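Local coordinates for protein syndapin (Drosophila melanogaster, PDB 3I2W) that binds phospholipid membranes as a homodimer through its F-BAR domain and probably takes part in endocytosis and the internalization of plasma membrane proteins, at residues Ser153-Glu158 with Asp177-Thr182; Ser3-Gly8 with Val206-Met211. All blocks are in the same frame, centred on the assembly; numbering follows the deposited sequence.

Contact 1 of 2, residues Ser153-Glu158 with Asp177-Thr182; sequences SATNQE and DRVQKT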
# COMPACT_ATOMS: atom_id res chain seq x y z
N SER B 153 -76.31 -15.88 6.25
CA SER B 153 -76.45 -17.03 7.14
C SER B 153 -77.70 -16.85 7.97
O SER B 153 -78.09 -17.74 8.73
CB SER B 153 -75.25 -17.11 8.06
OG SER B 153 -75.32 -16.07 9.01
N ALA B 154 -78.32 -15.68 7.85
CA ALA B 154 -79.53 -15.38 8.57
C ALA B 154 -80.68 -15.74 7.67
O ALA B 154 -81.71 -16.24 8.13
CB ALA B 154 -79.58 -13.91 8.96
N THR B 155 -80.49 -15.50 6.37
CA THR B 155 -81.50 -15.85 5.38
C THR B 155 -81.47 -17.35 5.19
O THR B 155 -82.39 -17.91 4.64
CB THR B 155 -81.30 -15.13 4.02
OG1 THR B 155 -79.91 -15.07 3.73
CG2 THR B 155 -81.84 -13.71 4.05
N ASN B 156 -80.42 -17.99 5.67
CA ASN B 156 -80.35 -19.43 5.75
C ASN B 156 -81.20 -20.05 6.83
O ASN B 156 -81.89 -21.06 6.59
CB ASN B 156 -78.92 -19.87 5.97
CG ASN B 156 -78.28 -20.33 4.71
OD1 ASN B 156 -78.97 -20.57 3.71
ND2 ASN B 156 -76.95 -20.48 4.73
N GLN B 157 -81.13 -19.49 8.03
CA GLN B 157 -81.84 -20.06 9.15
C GLN B 157 -83.32 -19.88 9.00
O GLN B 157 -84.08 -20.74 9.39
CB GLN B 157 -81.41 -19.49 10.47
CG GLN B 157 -79.94 -19.39 10.65
CD GLN B 157 -79.65 -18.57 11.88
OE1 GLN B 157 -80.30 -18.77 12.91
NE2 GLN B 157 -78.71 -17.63 11.78
N GLU B 158 -83.74 -18.76 8.42
CA GLU B 158 -85.14 -18.61 8.09
C GLU B 158 -85.63 -19.72 7.14
O GLU B 158 -86.74 -20.19 7.30
CB GLU B 158 -85.42 -17.24 7.51
CG GLU B 158 -86.89 -16.88 7.61
CD GLU B 158 -87.25 -15.62 6.85
OE1 GLU B 158 -86.99 -15.58 5.63
OE2 GLU B 158 -87.81 -14.69 7.48
N ASP B 177 -87.34 -11.45 11.91
CA ASP B 177 -86.94 -10.11 12.23
C ASP B 177 -85.47 -9.92 12.00
O ASP B 177 -85.08 -8.87 11.51
CB ASP B 177 -87.26 -9.76 13.68
CG ASP B 177 -88.74 -9.53 13.91
OD1 ASP B 177 -89.56 -9.59 12.94
OD2 ASP B 177 -89.06 -9.28 15.08
N ARG B 178 -84.67 -10.93 12.36
CA ARG B 178 -83.23 -10.91 12.15
C ARG B 178 -82.86 -10.69 10.70
O ARG B 178 -82.03 -9.87 10.42
CB ARG B 178 -82.61 -12.20 12.59
CG ARG B 178 -81.73 -12.10 13.79
CD ARG B 178 -80.99 -13.43 13.93
NE ARG B 178 -80.89 -13.86 15.33
CZ ARG B 178 -80.18 -14.91 15.75
NH1 ARG B 178 -79.50 -15.66 14.88
NH2 ARG B 178 -80.16 -15.22 17.05
N VAL B 179 -83.50 -11.40 9.78
CA VAL B 179 -83.22 -11.24 8.34
C VAL B 179 -83.40 -9.79 7.90
O VAL B 179 -82.50 -9.19 7.37
CB VAL B 179 -84.11 -12.16 7.47
CG1 VAL B 179 -84.07 -11.75 6.01
CG2 VAL B 179 -83.69 -13.62 7.62
N GLN B 180 -84.57 -9.24 8.12
CA GLN B 180 -84.87 -7.88 7.75
C GLN B 180 -83.93 -6.84 8.43
O GLN B 180 -83.67 -5.77 7.86
CB GLN B 180 -86.35 -7.62 8.09
CG GLN B 180 -86.90 -6.23 7.75
CD GLN B 180 -86.95 -5.96 6.24
OE1 GLN B 180 -86.56 -6.82 5.42
NE2 GLN B 180 -87.44 -4.77 5.86
N LYS B 181 -83.43 -7.16 9.63
CA LYS B 181 -82.60 -6.27 10.44
C LYS B 181 -81.18 -6.37 9.95
O LYS B 181 -80.39 -5.44 10.07
CB LYS B 181 -82.62 -6.69 11.93
CG LYS B 181 -82.69 -5.56 13.02
CD LYS B 181 -81.77 -4.28 12.81
CE LYS B 181 -80.29 -4.46 13.27
NZ LYS B 181 -80.11 -4.67 14.76
N THR B 182 -80.83 -7.53 9.43
CA THR B 182 -79.50 -7.71 8.97
C THR B 182 -79.41 -7.21 7.55
O THR B 182 -78.32 -6.93 7.08
CB THR B 182 -79.04 -9.16 9.05
OG1 THR B 182 -79.89 -9.97 8.25
CG2 THR B 182 -78.97 -9.66 10.51
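NE2 of Gln157 lies at the edge of the Arg178 guanidinium, near its plane, and the amide and guanidinium planes are 79° apart. NH1 of Arg178 is 3.8 Å from NE2 of Gln157 and no closer to the OE1 of that residue, so the groups meet without a hydrogen bond. Instead, NE2 of Gln157 donates to a carbonyl of its own helix, Ser153 O, at 3.1 Å. The acceptor lies in the amide plane, while the donor sits above the carbonyl plane, 39° out of it. An alanine in place of Gln157 would probably leave Ser153 O without this side-chain donor and the Arg178 guanidinium freer to turn. The segments belong to the antiparallel helices 114-159 and 169-240 near the far end of an F-BAR arm, where the chain doubles back; their local axes come within 8.8 Å. Val179 makes the largest share of the packing between them. Its CG1, anti to the backbone N (chi1 166°), meets CG2 of Thr155 at 3.6 Å, the two side chains crossing at about a right angle. The other branch, CG2, packs 3.3 Å from Ala154 O and 4.0 Å from CB of Glu158. CB of Ala154 also faces OG1 of Thr182, at 4.0 Å, a hydroxyl within hydrogen-bonding reach of the Arg178 and Val179 carbonyls, while that of Thr155 turns back to Glu151 O.

Contact 2 of 2, residues Ser3-Gly8 with Val206-Met211; sequences SFWEPG and VYIEDM
A type I beta turn, Ser3 to Glu6, in the loop leading into helix 11-58 presents Phe4 and Trp5 to helix 169-240. Trp5 supplies most of the loop's side of the contact. Its chi1 of -68° sets CG anti to the carbonyl carbon, and the six-membered ring reaches the helix surface at Tyr207, Ile208 and Met211. The ring directs its edge at the face of Tyr207 in a T-shaped stack, centroids 5.5 Å apart and planes at 74°, with CZ3 of Trp5 over the tyrosine face, offset toward the rim. Further round the tryptophan, CZ3 lies 3.6 Å from CB of Met211, a selenomethionine here, and CH2 lies 3.8 Å from CG2 of Ile208. A hydrogen bond joins the backbone of the turn to the same tyrosine: Tyr207 OH donates to Trp5 O at 2.5 Å, with the donor tilted 30° from the carbonyl plane. The hydroxyl is gripped a second time by NE2 of Gln127 on helix 114-159, which ties the N-terminal loop to two helices of the F-BAR domain. Within the loop, Phe4 CD2 rests 3.5 Å above the plane of the Trp5 ring, over its centre, and Phe4 CE2 makes a looser contact with Met211 CB at 4.3 Å. Ser3 OG accepts from the backbone N of Trp5 at 3.2 Å, forming an ST turn. The second subunit completes the surroundings: NE1 of Trp5 hydrogen-bonds to Ile277 O of the second subunit, and Ser3 OG to Ala280 O of the same subunit.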
# COMPACT_ATOMS: atom_id res chain seq x y z
N SER B 3 -45.23 0.27 -1.50
CA SER B 3 -45.37 1.64 -1.97
C SER B 3 -45.12 2.67 -0.91
O SER B 3 -45.73 2.68 0.16
CB SER B 3 -46.78 1.90 -2.56
OG SER B 3 -47.07 3.28 -2.94
N PHE B 4 -44.27 3.62 -1.24
CA PHE B 4 -44.11 4.84 -0.45
C PHE B 4 -45.42 5.41 0.15
O PHE B 4 -45.46 5.91 1.27
CB PHE B 4 -43.43 5.91 -1.31
CG PHE B 4 -43.39 7.26 -0.65
CD1 PHE B 4 -42.49 7.52 0.36
CD2 PHE B 4 -44.30 8.25 -1.02
CE1 PHE B 4 -42.48 8.76 0.94
CE2 PHE B 4 -44.29 9.45 -0.43
CZ PHE B 4 -43.38 9.72 0.54
N TRP B 5 -46.47 5.38 -0.64
CA TRP B 5 -47.72 6.02 -0.28
C TRP B 5 -48.54 5.38 0.86
O TRP B 5 -49.36 6.05 1.49
CB TRP B 5 -48.50 6.19 -1.55
CG TRP B 5 -47.81 7.18 -2.40
CD1 TRP B 5 -47.14 6.95 -3.55
CD2 TRP B 5 -47.70 8.58 -2.15
NE1 TRP B 5 -46.65 8.12 -4.06
CE2 TRP B 5 -47.01 9.14 -3.22
CE3 TRP B 5 -48.20 9.42 -1.13
CZ2 TRP B 5 -46.75 10.50 -3.31
CZ3 TRP B 5 -47.95 10.77 -1.22
CH2 TRP B 5 -47.22 11.30 -2.28
N GLU B 6 -48.25 4.11 1.11
CA GLU B 6 -48.67 3.26 2.22
C GLU B 6 -48.22 3.74 3.62
O GLU B 6 -47.12 4.20 3.79
CB GLU B 6 -47.99 1.94 1.94
CG GLU B 6 -48.83 0.69 2.03
CD GLU B 6 -50.05 0.73 1.16
OE1 GLU B 6 -49.94 1.02 -0.07
OE2 GLU B 6 -51.13 0.44 1.72
N PRO B 7 -49.06 3.59 4.64
CA PRO B 7 -48.69 4.18 5.95
C PRO B 7 -47.39 3.64 6.51
O PRO B 7 -47.10 2.44 6.40
CB PRO B 7 -49.85 3.78 6.89
CG PRO B 7 -50.96 3.44 6.03
CD PRO B 7 -50.37 2.92 4.70
N GLY B 8 -46.60 4.53 7.09
CA GLY B 8 -45.31 4.14 7.65
C GLY B 8 -44.17 3.98 6.66
O GLY B 8 -43.02 3.94 7.04
N VAL B 206 -54.56 16.45 -1.21
CA VAL B 206 -53.95 17.18 -0.11
C VAL B 206 -52.82 16.38 0.52
O VAL B 206 -51.78 16.95 0.87
CB VAL B 206 -54.97 17.52 0.96
CG1 VAL B 206 -54.29 18.02 2.29
CG2 VAL B 206 -55.95 18.54 0.40
N TYR B 207 -53.05 15.07 0.69
CA TYR B 207 -52.09 14.10 1.18
C TYR B 207 -50.87 14.15 0.28
O TYR B 207 -49.79 14.45 0.73
CB TYR B 207 -52.71 12.70 1.14
CG TYR B 207 -51.82 11.51 1.52
CD1 TYR B 207 -50.99 11.57 2.62
CD2 TYR B 207 -51.90 10.32 0.83
CE1 TYR B 207 -50.21 10.50 2.98
CE2 TYR B 207 -51.13 9.24 1.20
CZ TYR B 207 -50.28 9.34 2.27
OH TYR B 207 -49.45 8.28 2.65
N ILE B 208 -51.04 13.86 -1.00
CA ILE B 208 -49.97 13.96 -1.95
C ILE B 208 -49.16 15.25 -1.79
O ILE B 208 -47.96 15.20 -1.63
CB ILE B 208 -50.47 13.70 -3.37
CG1 ILE B 208 -51.21 12.36 -3.32
CG2 ILE B 208 -49.35 13.68 -4.38
CD1 ILE B 208 -51.70 11.78 -4.66
N GLU B 209 -49.80 16.41 -1.76
CA GLU B 209 -49.02 17.62 -1.62
C GLU B 209 -48.16 17.58 -0.40
O GLU B 209 -46.96 17.79 -0.47
CB GLU B 209 -49.93 18.77 -1.44
CG GLU B 209 -50.00 19.72 -2.59
CD GLU B 209 -50.65 21.02 -2.11
OE1 GLU B 209 -49.99 22.09 -2.22
OE2 GLU B 209 -51.80 20.96 -1.56
N ASP B 210 -48.78 17.34 0.74
CA ASP B 210 -48.07 17.19 2.00
C ASP B 210 -46.88 16.22 1.97
O ASP B 210 -45.74 16.61 2.27
CB ASP B 210 -49.06 16.83 3.09
CG ASP B 210 -50.03 17.96 3.39
OD1 ASP B 210 -49.83 19.04 2.80
OD2 ASP B 210 -50.97 17.78 4.21
N MSE B 211 -47.10 14.97 1.62
CA MSE B 211 -45.97 14.14 1.62
C MSE B 211 -44.86 14.69 0.61
O MSE B 211 -43.67 14.65 0.92
CB MSE B 211 -46.37 12.69 1.42
CG MSE B 211 -47.29 12.08 2.50
SE MSE B 211 -46.56 11.47 4.03
CE MSE B 211 -47.04 12.76 4.98

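Overall arrangement
Both contacts draw on helix 169-240, the long helix that runs through the F-BAR arm, but on separate parts of it. Their centres are 42 Å apart and their nearest atoms about 29 Å apart, so they do not touch. Contact 1 joins neighbouring antiparallel helices 62 Å from the centre of the chain, at the outer part of the arm, and no other chain reaches it. Contact 2 lies 26 Å from that centre, on the same side, brings together residues almost 200 positions apart and is met by the second subunit. The sodium site, formed by Ile56, Glu57, Gly59, Glu61 and Glu66, takes no residue from either.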